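DnaJ homolog subfamily C member 3 (Mus musculus, PDB 3IEG) acts as a co-chaperone of the unfolded protein response in the endoplasmic reticulum, binding misfolded proteins through its TPR domain and stimulating the ATPase of HSC70. Local coordinates at residues V151-A161 with A173-K184. Sequence-based numbering, arbitrary orientation.
Sequences VWDAELRELRA and AISDLKAASKLK
D176 reaches from helix 173-181 to two arginines of helix 154-161, the paired antiparallel helices (168° between their directions) of the fifth TPR repeat. R160 meets the carboxylate nearly in its own plane, the two flat groups only 20° apart, and D176 OD1 lies at the guanidinium edge, 2.8 Å from R160 NH1 in a bent, weak hydrogen bond within a salt bridge. R157 comes differently: its guanidinium stands almost upright to the carboxylate, and its NE makes a longer salt bridge to the same OD1 at 3.5 Å. With CG anti to the backbone N (chi1 -160°) and a bend at chi2, the R157 chain turns past the carbonyl O of D176 and lays one guanidinium face over the CB of A179, 3.5 Å from R157 NH2.

Small residues suit the places where the backbones come close. The CA atoms of A161 and A173 are 4.3 Å apart, and the A161 methyl packs between the CB of D176 and the CG of L177, 3.7 Å from the latter. Further along, the CB of A180 meets the aliphatic CG atoms of R157 and E158, whose charged ends diverge, the guanidinium toward D176 and the carboxylate away to the other side. At the other end L183 closes the pair, its CD2 lying 3.8 Å from CD1 of the W152 ring, while D153 caps helix 154-161 by accepting from L156 N. A water joins E155 OE2 to K184 NZ.

D144 of helix 136-149 takes R160 NH2, linking this pair to the preceding repeat. Alanines at the close points are consistent with the 8.3 Å axis spacing, and the buried carboxylate of D176, probably stabilised as an anion by two arginines, adds a polar tie across it.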
loop_
_atom_site.group_PDB
_atom_site.type_symbol
_atom_site.label_atom_id
_atom_site.label_comp_id
_atom_site.label_asym_id
_atom_site.label_seq_id
_atom_site.Cartn_x
_atom_site.Cartn_y
_atom_site.Cartn_z
ATOM N N VAL A 151 10.178 -13.887 -0.242
ATOM C CA VAL A 151 9.161 -13.047 0.379
ATOM C C VAL A 151 9.714 -11.715 0.882
ATOM O O VAL A 151 8.953 -10.773 1.094
ATOM C CB VAL A 151 8.409 -13.797 1.527
ATOM C CG1 VAL A 151 7.500 -14.906 0.966
ATOM C CG2 VAL A 151 9.392 -14.381 2.552
ATOM N N TRP A 152 11.025 -11.626 1.065
ATOM C CA TRP A 152 11.642 -10.391 1.539
ATOM C C TRP A 152 12.417 -9.675 0.425
ATOM O O TRP A 152 13.261 -8.811 0.686
ATOM C CB TRP A 152 12.542 -10.655 2.756
ATOM C CG TRP A 152 11.857 -11.366 3.902
ATOM C CD1 TRP A 152 10.531 -11.290 4.256
ATOM C CD2 TRP A 152 12.470 -12.243 4.845
ATOM N NE1 TRP A 152 10.285 -12.080 5.354
ATOM C CE2 TRP A 152 11.458 -12.675 5.739
ATOM C CE3 TRP A 152 13.778 -12.715 5.023
ATOM C CZ2 TRP A 152 11.714 -13.558 6.790
ATOM C CZ3 TRP A 152 14.035 -13.599 6.075
ATOM C CH2 TRP A 152 13.003 -14.010 6.941
ATOM N N ASP A 153 12.121 -10.047 -0.816
ATOM C CA ASP A 153 12.695 -9.397 -1.975
ATOM C C ASP A 153 11.921 -8.108 -2.248
ATOM O O ASP A 153 10.844 -8.121 -2.852
ATOM C CB ASP A 153 12.636 -10.341 -3.172
ATOM C CG ASP A 153 13.431 -9.839 -4.371
ATOM O OD1 ASP A 153 13.515 -8.611 -4.597
ATOM O OD2 ASP A 153 13.966 -10.686 -5.107
ATOM N N ALA A 154 12.468 -6.992 -1.784
ATOM C CA ALA A 154 11.770 -5.718 -1.885
ATOM C C ALA A 154 11.658 -5.240 -3.325
ATOM O O ALA A 154 10.612 -4.754 -3.727
ATOM C CB ALA A 154 12.437 -4.661 -1.008
ATOM N N GLU A 155 12.723 -5.390 -4.105
ATOM C CA GLU A 155 12.763 -4.804 -5.448
ATOM C C GLU A 155 11.814 -5.510 -6.436
ATOM O O GLU A 155 11.216 -4.858 -7.297
ATOM C CB GLU A 155 14.192 -4.725 -6.030
ATOM C CG GLU A 155 15.381 -4.748 -5.030
ATOM C CD GLU A 155 15.248 -3.798 -3.842
ATOM O OE1 GLU A 155 15.262 -2.575 -4.056
ATOM O OE2 GLU A 155 15.151 -4.288 -2.689
ATOM N N LEU A 156 11.667 -6.828 -6.314
ATOM C CA LEU A 156 10.756 -7.577 -7.179
ATOM C C LEU A 156 9.313 -7.289 -6.822
ATOM O O LEU A 156 8.442 -7.302 -7.676
ATOM C CB LEU A 156 11.039 -9.073 -7.117
ATOM C CG LEU A 156 12.342 -9.528 -7.767
ATOM C CD1 LEU A 156 12.302 -11.037 -7.971
ATOM C CD2 LEU A 156 12.585 -8.805 -9.092
ATOM N N ARG A 157 9.081 -7.034 -5.540
ATOM C CA ARG A 157 7.832 -6.484 -5.039
ATOM C C ARG A 157 7.495 -5.160 -5.719
ATOM O O ARG A 157 6.381 -4.958 -6.188
ATOM C CB ARG A 157 7.968 -6.220 -3.544
ATOM C CG ARG A 157 6.678 -6.120 -2.825
ATOM C CD ARG A 157 6.307 -7.490 -2.376
ATOM N NE ARG A 157 4.938 -7.524 -1.904
ATOM C CZ ARG A 157 4.489 -8.446 -1.076
ATOM N NH1 ARG A 157 5.322 -9.380 -0.647
ATOM N NH2 ARG A 157 3.223 -8.423 -0.684
ATOM N N GLU A 158 8.460 -4.253 -5.746
ATOM C CA GLU A 158 8.262 -2.966 -6.385
ATOM C C GLU A 158 8.084 -3.105 -7.890
ATOM O O GLU A 158 7.316 -2.353 -8.471
ATOM C CB GLU A 158 9.407 -2.011 -6.057
ATOM C CG GLU A 158 9.459 -1.613 -4.584
ATOM C CD GLU A 158 10.590 -0.646 -4.271
ATOM O OE1 GLU A 158 11.701 -0.824 -4.807
ATOM O OE2 GLU A 158 10.370 0.303 -3.491
ATOM N N LEU A 159 8.778 -4.063 -8.507
ATOM C CA LEU A 159 8.619 -4.334 -9.930
ATOM C C LEU A 159 7.217 -4.833 -10.271
ATOM O O LEU A 159 6.649 -4.431 -11.282
ATOM C CB LEU A 159 9.664 -5.327 -10.433
ATOM C CG LEU A 159 9.603 -5.649 -11.944
ATOM C CD1 LEU A 159 10.141 -4.496 -12.776
ATOM C CD2 LEU A 159 10.363 -6.913 -12.261
ATOM N N ARG A 160 6.660 -5.693 -9.429
ATOM C CA ARG A 160 5.277 -6.126 -9.586
ATOM C C ARG A 160 4.319 -4.942 -9.446
ATOM O O ARG A 160 3.305 -4.877 -10.138
ATOM C CB ARG A 160 4.918 -7.211 -8.567
ATOM C CG ARG A 160 3.648 -7.976 -8.906
ATOM C CD ARG A 160 2.823 -8.222 -7.668
ATOM N NE ARG A 160 2.858 -9.601 -7.213
ATOM C CZ ARG A 160 2.731 -9.989 -5.948
ATOM N NH1 ARG A 160 2.594 -9.107 -4.969
ATOM N NH2 ARG A 160 2.774 -11.280 -5.661
ATOM N N ALA A 161 4.646 -4.012 -8.555
ATOM C CA ALA A 161 3.843 -2.815 -8.388
ATOM C C ALA A 161 3.826 -1.993 -9.683
ATOM O O ALA A 161 2.761 -1.555 -10.127
ATOM C CB ALA A 161 4.346 -1.988 -7.212
ATOM N N ALA A 173 -1.052 -1.731 -6.775
ATOM C CA ALA A 173 0.291 -1.178 -6.723
ATOM C C ALA A 173 0.606 -0.548 -5.367
ATOM O O ALA A 173 1.647 -0.836 -4.789
ATOM C CB ALA A 173 0.492 -0.183 -7.852
ATOM N N ILE A 174 -0.294 0.290 -4.848
ATOM C CA ILE A 174 -0.112 0.886 -3.510
ATOM C C ILE A 174 0.174 -0.201 -2.484
ATOM O O ILE A 174 1.059 -0.053 -1.637
ATOM C CB ILE A 174 -1.321 1.787 -3.035
ATOM C CG1 ILE A 174 -2.634 0.991 -2.924
ATOM C CG2 ILE A 174 -1.543 2.986 -3.981
ATOM C CD1 ILE A 174 -3.068 0.494 -1.481
ATOM N N SER A 175 -0.560 -1.302 -2.582
ATOM C CA SER A 175 -0.447 -2.384 -1.621
ATOM C C SER A 175 0.918 -3.070 -1.670
ATOM O O SER A 175 1.521 -3.344 -0.636
ATOM C CB SER A 175 -1.561 -3.395 -1.851
ATOM O OG SER A 175 -1.234 -4.610 -1.226
ATOM N N ASP A 176 1.399 -3.335 -2.879
ATOM C CA ASP A 176 2.724 -3.909 -3.056
ATOM C C ASP A 176 3.821 -2.978 -2.591
ATOM O O ASP A 176 4.807 -3.425 -2.019
ATOM C CB ASP A 176 2.961 -4.272 -4.513
ATOM C CG ASP A 176 2.534 -5.693 -4.842
ATOM O OD1 ASP A 176 2.245 -6.495 -3.912
ATOM O OD2 ASP A 176 2.493 -6.002 -6.051
ATOM N N LEU A 177 3.643 -1.682 -2.834
ATOM C CA LEU A 177 4.613 -0.684 -2.401
ATOM C C LEU A 177 4.631 -0.521 -0.890
ATOM O O LEU A 177 5.692 -0.302 -0.307
ATOM C CB LEU A 177 4.367 0.650 -3.089
ATOM C CG LEU A 177 4.645 0.658 -4.588
ATOM C CD1 LEU A 177 3.917 1.831 -5.221
ATOM C CD2 LEU A 177 6.128 0.703 -4.884
ATOM N N LYS A 178 3.467 -0.645 -0.259
ATOM C CA LYS A 178 3.391 -0.601 1.194
ATOM C C LYS A 178 4.102 -1.807 1.783
ATOM O O LYS A 178 4.925 -1.658 2.692
ATOM C CB LYS A 178 1.945 -0.535 1.691
ATOM C CG LYS A 178 1.316 0.840 1.626
ATOM C CD LYS A 178 -0.035 0.847 2.345
ATOM C CE LYS A 178 -0.592 2.257 2.495
ATOM N NZ LYS A 178 0.359 3.163 3.217
ATOM N N ALA A 179 3.807 -2.994 1.252
ATOM C CA ALA A 179 4.496 -4.211 1.693
ATOM C C ALA A 179 6.012 -4.050 1.557
ATOM O O ALA A 179 6.747 -4.303 2.506
ATOM C CB ALA A 179 4.003 -5.419 0.933
ATOM N N ALA A 180 6.458 -3.577 0.395
ATOM C CA ALA A 180 7.873 -3.346 0.107
ATOM C C ALA A 180 8.548 -2.391 1.078
ATOM O O ALA A 180 9.737 -2.542 1.375
ATOM C CB ALA A 180 8.043 -2.822 -1.315
ATOM N N SER A 181 7.794 -1.400 1.548
ATOM C CA SER A 181 8.315 -0.375 2.451
ATOM C C SER A 181 8.623 -0.940 3.833
ATOM O O SER A 181 9.525 -0.471 4.514
ATOM C CB SER A 181 7.335 0.797 2.561
ATOM O OG SER A 181 6.100 0.370 3.096
ATOM N N LYS A 182 7.867 -1.957 4.229
ATOM C CA LYS A 182 8.106 -2.665 5.483
ATOM C C LYS A 182 9.374 -3.538 5.458
ATOM O O LYS A 182 9.816 -4.005 6.497
ATOM C CB LYS A 182 6.881 -3.516 5.845
ATOM C CG LYS A 182 5.714 -2.711 6.400
ATOM C CD LYS A 182 4.392 -3.439 6.206
ATOM C CE LYS A 182 3.207 -2.464 6.338
ATOM N NZ LYS A 182 2.058 -2.809 5.422
ATOM N N LEU A 183 9.955 -3.754 4.280
ATOM C CA LEU A 183 11.094 -4.664 4.129
ATOM C C LEU A 183 12.396 -3.901 3.984
ATOM O O LEU A 183 13.460 -4.426 4.286
ATOM C CB LEU A 183 10.900 -5.581 2.913
ATOM C CG LEU A 183 9.645 -6.462 2.886
ATOM C CD1 LEU A 183 9.356 -6.957 1.485
ATOM C CD2 LEU A 183 9.766 -7.617 3.847
ATOM N N LYS A 184 12.290 -2.660 3.518
ATOM C CA LYS A 184 13.428 -1.788 3.241
ATOM C C LYS A 184 13.344 -0.566 4.175
ATOM O O LYS A 184 12.262 -0.220 4.654
ATOM C CB LYS A 184 13.369 -1.343 1.768
ATOM C CG LYS A 184 14.712 -1.290 1.049
ATOM C CD LYS A 184 15.489 -0.001 1.359
ATOM C CE LYS A 184 16.994 -0.249 1.576
ATOM N NZ LYS A 184 17.750 -0.321 0.287
HETATM O O HOH W 1 16.700 -3.217 -0.819
#